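Side-chain contacts in omega transaminase (Pseudomonas sp., PDB 5LHA), which probably catalyses the transfer of amino groups between amines and carbonyl acceptors, using a pyridoxal phosphate cofactor that is bound here in its pyridoxamine form: residues L390-D395 against A452-C457; R411-A416 against V423-N428. One frame throughout, in Å; residues are numbered along the deposited sequence.

Contact 1: residues L390-D395 against A452-C457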
loop_
_atom_site.group_PDB
_atom_site.type_symbol
_atom_site.label_atom_id
_atom_site.label_comp_id
_atom_site.label_asym_id
_atom_site.label_seq_id
_atom_site.Cartn_x
_atom_site.Cartn_y
_atom_site.Cartn_z
ATOM N N LEU A 390 9.418 -10.292 34.748
ATOM C CA LEU A 390 9.006 -11.566 35.317
ATOM C C LEU A 390 7.949 -12.151 34.391
ATOM O O LEU A 390 6.913 -11.526 34.158
ATOM C CB LEU A 390 8.467 -11.379 36.736
ATOM C CG LEU A 390 9.397 -10.715 37.764
ATOM C CD1 LEU A 390 9.154 -9.213 37.807
ATOM C CD2 LEU A 390 9.218 -11.317 39.158
ATOM N N ASP A 391 8.226 -13.311 33.825
ATOM C CA ASP A 391 7.340 -13.904 32.829
ATOM C C ASP A 391 6.412 -14.923 33.497
ATOM O O ASP A 391 6.846 -16.010 33.897
ATOM C CB ASP A 391 8.155 -14.526 31.698
ATOM C CG ASP A 391 7.345 -14.690 30.440
ATOM O OD1 ASP A 391 6.156 -15.078 30.545
ATOM O OD2 ASP A 391 7.885 -14.382 29.351
ATOM N N LEU A 392 5.128 -14.588 33.582
ATOM C CA LEU A 392 4.157 -15.436 34.253
ATOM C C LEU A 392 3.510 -16.359 33.227
ATOM O O LEU A 392 3.072 -15.911 32.162
ATOM C CB LEU A 392 3.093 -14.601 34.972
ATOM C CG LEU A 392 3.517 -13.487 35.943
ATOM C CD1 LEU A 392 2.288 -12.788 36.506
ATOM C CD2 LEU A 392 4.412 -13.991 37.083
ATOM N N VAL A 393 3.481 -17.651 33.543
ATOM C CA VAL A 393 2.964 -18.678 32.656
ATOM C C VAL A 393 1.914 -19.485 33.400
ATOM O O VAL A 393 1.874 -19.520 34.633
ATOM C CB VAL A 393 4.078 -19.607 32.138
ATOM C CG1 VAL A 393 5.158 -18.796 31.469
ATOM C CG2 VAL A 393 4.653 -20.427 33.288
ATOM N N SER A 394 1.047 -20.135 32.626
ATOM C CA SER A 394 0.106 -21.094 33.189
ATOM C C SER A 394 0.700 -22.489 33.305
ATOM O O SER A 394 0.217 -23.291 34.117
ATOM C CB SER A 394 -1.172 -21.139 32.344
ATOM O OG SER A 394 -0.873 -21.125 30.957
ATOM N N ASP A 395 1.747 -22.779 32.532
ATOM C CA ASP A 395 2.340 -24.110 32.462
ATOM C C ASP A 395 3.842 -23.947 32.321
ATOM O O ASP A 395 4.313 -23.307 31.374
ATOM C CB ASP A 395 1.763 -24.913 31.286
ATOM C CG ASP A 395 2.312 -26.338 31.207
ATOM O OD1 ASP A 395 3.548 -26.519 31.167
ATOM O OD2 ASP A 395 1.501 -27.289 31.172
ATOM N N ALA A 452 5.982 -10.637 48.691
ATOM C CA ALA A 452 4.679 -10.510 49.339
ATOM C C ALA A 452 3.536 -10.642 48.337
ATOM O O ALA A 452 2.529 -11.306 48.618
ATOM C CB ALA A 452 4.591 -9.174 50.074
ATOM N N ALA A 453 3.675 -10.020 47.163
ATOM C CA ALA A 453 2.597 -10.048 46.177
ATOM C C ALA A 453 2.334 -11.462 45.674
ATOM O O ALA A 453 1.180 -11.841 45.442
ATOM C CB ALA A 453 2.924 -9.105 45.021
ATOM N N PHE A 454 3.394 -12.248 45.465
ATOM C CA PHE A 454 3.212 -13.618 44.998
ATOM C C PHE A 454 2.738 -14.543 46.104
ATOM O O PHE A 454 2.054 -15.530 45.820
ATOM C CB PHE A 454 4.508 -14.154 44.394
ATOM C CG PHE A 454 4.788 -13.619 43.037
ATOM C CD1 PHE A 454 4.128 -14.127 41.932
ATOM C CD2 PHE A 454 5.687 -12.590 42.863
ATOM C CE1 PHE A 454 4.375 -13.627 40.683
ATOM C CE2 PHE A 454 5.934 -12.083 41.619
ATOM C CZ PHE A 454 5.281 -12.599 40.528
ATOM N N ALA A 455 3.102 -14.264 47.359
ATOM C CA ALA A 455 2.512 -15.011 48.464
ATOM C C ALA A 455 1.012 -14.774 48.526
ATOM O O ALA A 455 0.236 -15.693 48.811
ATOM C CB ALA A 455 3.172 -14.620 49.787
ATOM N N ARG A 456 0.591 -13.547 48.234
ATOM C CA ARG A 456 -0.817 -13.190 48.229
ATOM C C ARG A 456 -1.522 -13.717 46.984
ATOM O O ARG A 456 -2.507 -14.459 47.084
ATOM C CB ARG A 456 -0.945 -11.670 48.328
ATOM C CG ARG A 456 -2.341 -11.162 48.559
ATOM C CD ARG A 456 -2.930 -11.773 49.798
ATOM N NE ARG A 456 -4.069 -11.009 50.284
ATOM C CZ ARG A 456 -4.055 -10.285 51.398
ATOM N NH1 ARG A 456 -2.955 -10.236 52.140
ATOM N NH2 ARG A 456 -5.144 -9.624 51.774
ATOM N N CYS A 457 -1.016 -13.363 45.799
ATOM C CA CYS A 457 -1.749 -13.561 44.555
ATOM C C CYS A 457 -1.036 -14.470 43.559
ATOM O O CYS A 457 -1.447 -14.533 42.396
ATOM C CB CYS A 457 -2.037 -12.203 43.908
ATOM S SG CYS A 457 -2.828 -11.018 45.027
#

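Contact 2: residues R411-A416 against V423-N428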
loop_
_atom_site.group_PDB
_atom_site.type_symbol
_atom_site.label_atom_id
_atom_site.label_comp_id
_atom_site.label_asym_id
_atom_site.label_seq_id
_atom_site.Cartn_x
_atom_site.Cartn_y
_atom_site.Cartn_z
ATOM N N ARG A 411 -3.412 -8.140 39.502
ATOM C CA ARG A 411 -3.666 -8.369 40.921
ATOM C C ARG A 411 -2.363 -8.486 41.695
ATOM O O ARG A 411 -2.237 -7.944 42.803
ATOM C CB ARG A 411 -4.516 -9.623 41.122
ATOM C CG ARG A 411 -5.985 -9.423 40.819
ATOM C CD ARG A 411 -6.834 -10.534 41.400
ATOM N NE ARG A 411 -6.376 -11.872 41.024
ATOM C CZ ARG A 411 -6.775 -12.527 39.935
ATOM N NH1 ARG A 411 -7.634 -11.965 39.095
ATOM N NH2 ARG A 411 -6.314 -13.748 39.686
ATOM N N ILE A 412 -1.387 -9.203 41.131
ATOM C CA ILE A 412 -0.054 -9.250 41.722
ATOM C C ILE A 412 0.535 -7.848 41.793
ATOM O O ILE A 412 1.118 -7.451 42.809
ATOM C CB ILE A 412 0.839 -10.216 40.921
ATOM C CG1 ILE A 412 0.368 -11.655 41.132
ATOM C CG2 ILE A 412 2.293 -10.056 41.304
ATOM C CD1 ILE A 412 0.817 -12.616 40.046
ATOM N N ALA A 413 0.368 -7.069 40.723
ATOM C CA ALA A 413 0.861 -5.700 40.708
ATOM C C ALA A 413 0.231 -4.869 41.817
ATOM O O ALA A 413 0.928 -4.115 42.506
ATOM C CB ALA A 413 0.590 -5.064 39.347
ATOM N N ASP A 414 -1.085 -4.995 42.011
ATOM C CA ASP A 414 -1.736 -4.221 43.062
ATOM C C ASP A 414 -1.173 -4.573 44.430
ATOM O O ASP A 414 -0.889 -3.680 45.239
ATOM C CB ASP A 414 -3.248 -4.436 43.034
ATOM C CG ASP A 414 -3.898 -3.826 41.814
ATOM O OD1 ASP A 414 -3.162 -3.313 40.947
ATOM O OD2 ASP A 414 -5.147 -3.850 41.724
ATOM N N GLU A 415 -0.968 -5.869 44.695
ATOM C CA GLU A 415 -0.498 -6.274 46.015
ATOM C C GLU A 415 0.932 -5.804 46.249
ATOM O O GLU A 415 1.299 -5.451 47.376
ATOM C CB GLU A 415 -0.610 -7.789 46.181
ATOM C CG GLU A 415 -0.351 -8.233 47.605
ATOM C CD GLU A 415 -1.458 -7.812 48.565
ATOM O OE1 GLU A 415 -2.547 -7.405 48.098
ATOM O OE2 GLU A 415 -1.219 -7.834 49.792
ATOM N N ALA A 416 1.755 -5.816 45.198
ATOM C CA ALA A 416 3.074 -5.196 45.268
ATOM C C ALA A 416 2.979 -3.723 45.651
ATOM O O ALA A 416 3.784 -3.231 46.448
ATOM C CB ALA A 416 3.797 -5.354 43.930
ATOM N N VAL A 423 4.976 -1.448 40.346
ATOM C CA VAL A 423 5.550 -2.155 39.207
ATOM C C VAL A 423 4.495 -2.202 38.106
ATOM O O VAL A 423 3.341 -1.817 38.305
ATOM C CB VAL A 423 6.042 -3.569 39.572
ATOM C CG1 VAL A 423 7.115 -3.479 40.644
ATOM C CG2 VAL A 423 4.888 -4.414 40.052
ATOM N N ARG A 424 4.898 -2.695 36.935
ATOM C CA ARG A 424 4.107 -2.525 35.714
ATOM C C ARG A 424 3.718 -3.846 35.059
ATOM O O ARG A 424 4.596 -4.561 34.538
ATOM C CB ARG A 424 4.892 -1.660 34.728
ATOM C CG ARG A 424 4.102 -1.187 33.522
ATOM C CD ARG A 424 5.024 -0.562 32.490
ATOM N NE ARG A 424 4.347 -0.304 31.220
ATOM C CZ ARG A 424 4.961 0.105 30.111
ATOM N NH1 ARG A 424 6.276 0.301 30.102
ATOM N NH2 ARG A 424 4.260 0.301 29.001
ATOM N N PRO A 425 2.435 -4.211 35.040
ATOM C CA PRO A 425 2.010 -5.368 34.244
ATOM C C PRO A 425 1.795 -4.974 32.788
ATOM O O PRO A 425 1.132 -3.977 32.489
ATOM C CB PRO A 425 0.696 -5.801 34.911
ATOM C CG PRO A 425 0.153 -4.559 35.508
ATOM C CD PRO A 425 1.348 -3.707 35.901
ATOM N N ILE A 426 2.425 -5.730 31.889
ATOM C CA ILE A 426 2.170 -5.680 30.454
ATOM C C ILE A 426 1.900 -7.108 30.006
ATOM O O ILE A 426 2.820 -7.937 29.984
ATOM C CB ILE A 426 3.343 -5.088 29.664
ATOM C CG1 ILE A 426 3.750 -3.732 30.220
ATOM C CG2 ILE A 426 2.974 -4.955 28.206
ATOM C CD1 ILE A 426 4.981 -3.194 29.568
ATOM N N GLY A 427 0.660 -7.393 29.630
ATOM C CA GLY A 427 0.302 -8.758 29.273
ATOM C C GLY A 427 0.507 -9.698 30.451
ATOM O O GLY A 427 -0.037 -9.496 31.544
ATOM N N ASN A 428 1.343 -10.719 30.259
ATOM C CA ASN A 428 1.583 -11.722 31.287
ATOM C C ASN A 428 2.888 -11.482 32.032
ATOM O O ASN A 428 3.343 -12.364 32.768
ATOM C CB ASN A 428 1.594 -13.118 30.669
ATOM C CG ASN A 428 2.844 -13.382 29.861
ATOM O OD1 ASN A 428 3.107 -12.716 28.863
ATOM N ND2 ASN A 428 3.621 -14.369 30.285
#

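Contact 1: residues L390-D395 against A452-C457
Phe454, on the last helix of the chain, drives the far end of its ring toward Leu390 and Leu392 on strand 387-393, joining helix to sheet in the small alpha/beta domain of this fold type I PLP enzyme. The backbones stay well apart, with 10.9 Å between the CA atoms of Leu392 and Phe454, and the side chains fill the gap by apolar contact alone, burying 108 Å². The tight half belongs to Leu392. Its CD2 comes in at the ring edge, near the ring plane, and lies 3.6 Å from CE1 of Phe454. Leu390 reaches the other flank more loosely: its CD2 stops 4.2 Å from CE2 of Phe454, approaching obliquely. In Phe454 the ring carbon CG is anti to the carbonyl carbon (chi1 -76°), which carries the ring off the helix toward the strand. Ile412 of helix 408-418 touches both Leu392 and Phe454, while the ring of Tyr375 also meets that of Phe454. The solvent side looks quite different. Ala452, Ala455 and Arg456 lie on the exposed surface of the helix, and Arg456 makes a long, weak ion pair with Glu415. Between the two leucines, Asp391 turns to the other face of the strand, where its OD2 forms salt bridges with NH1 of Arg194 and NH2 of Arg382.

Contact 2: residues R411-A416 against V423-N428
Ala413 on helix 408-418 and Val423, at the break in strand 421-426, bring their CA atoms to 6.1 Å, the nearest backbone approach in the helix-to-strand half of a split beta-alpha-beta unit. Strands 387-393 and 421-426 of this unit are parallel, with antiparallel strand 429-432 between them. Small side chains permit the close approach. The methyl of Ala413 rests against the CD and CG atoms of Pro425, its CB 3.8 Å from CD and 3.9 Å from CG of Pro425. One helical turn on, CB of Ala416 meets CG2 of Val423 at 4.1 Å. That same CG2 lies 4.3 Å from CA of Ala413, so a single methyl branch of the valine spans both alanines. It does so because CG2 sits between the backbone N and the carbonyl carbon, with CG1 beside the N (chi1 -60°). Val423 also packs on Ile430 and Leu432 of the neighbouring strand, continuing the apolar layer beneath the helix. The CB of Arg424 is directed away from the helix, and its side chain packs on Leu62, Trp63 and Phe91 of a second subunit. There Ile426 covers one face of the arginine, its CD1 lying 3.3 Å above the plane of the Arg424 guanidinium, over the centre.

Overall arrangement
The two contacts lie about 9 Å apart, centre to centre, and attach neighbouring helices to the same mixed sheet. Along the chain, contact 2 is nested within the span closed by contact 1: strand 387-393 comes first, then helix 408-418 and strand 421-426, and finally helix 440-457. Ile412 joins the helices by touching Ala453, Phe454 and Cys457. On the sheet side, a backbone hydrogen bond between Leu392 and Asn428 ties the strand segments together. No residue of the four segments lines the PMP pocket; together they form a helix-covered part of the small domain, while Arg424 extends toward a second subunit.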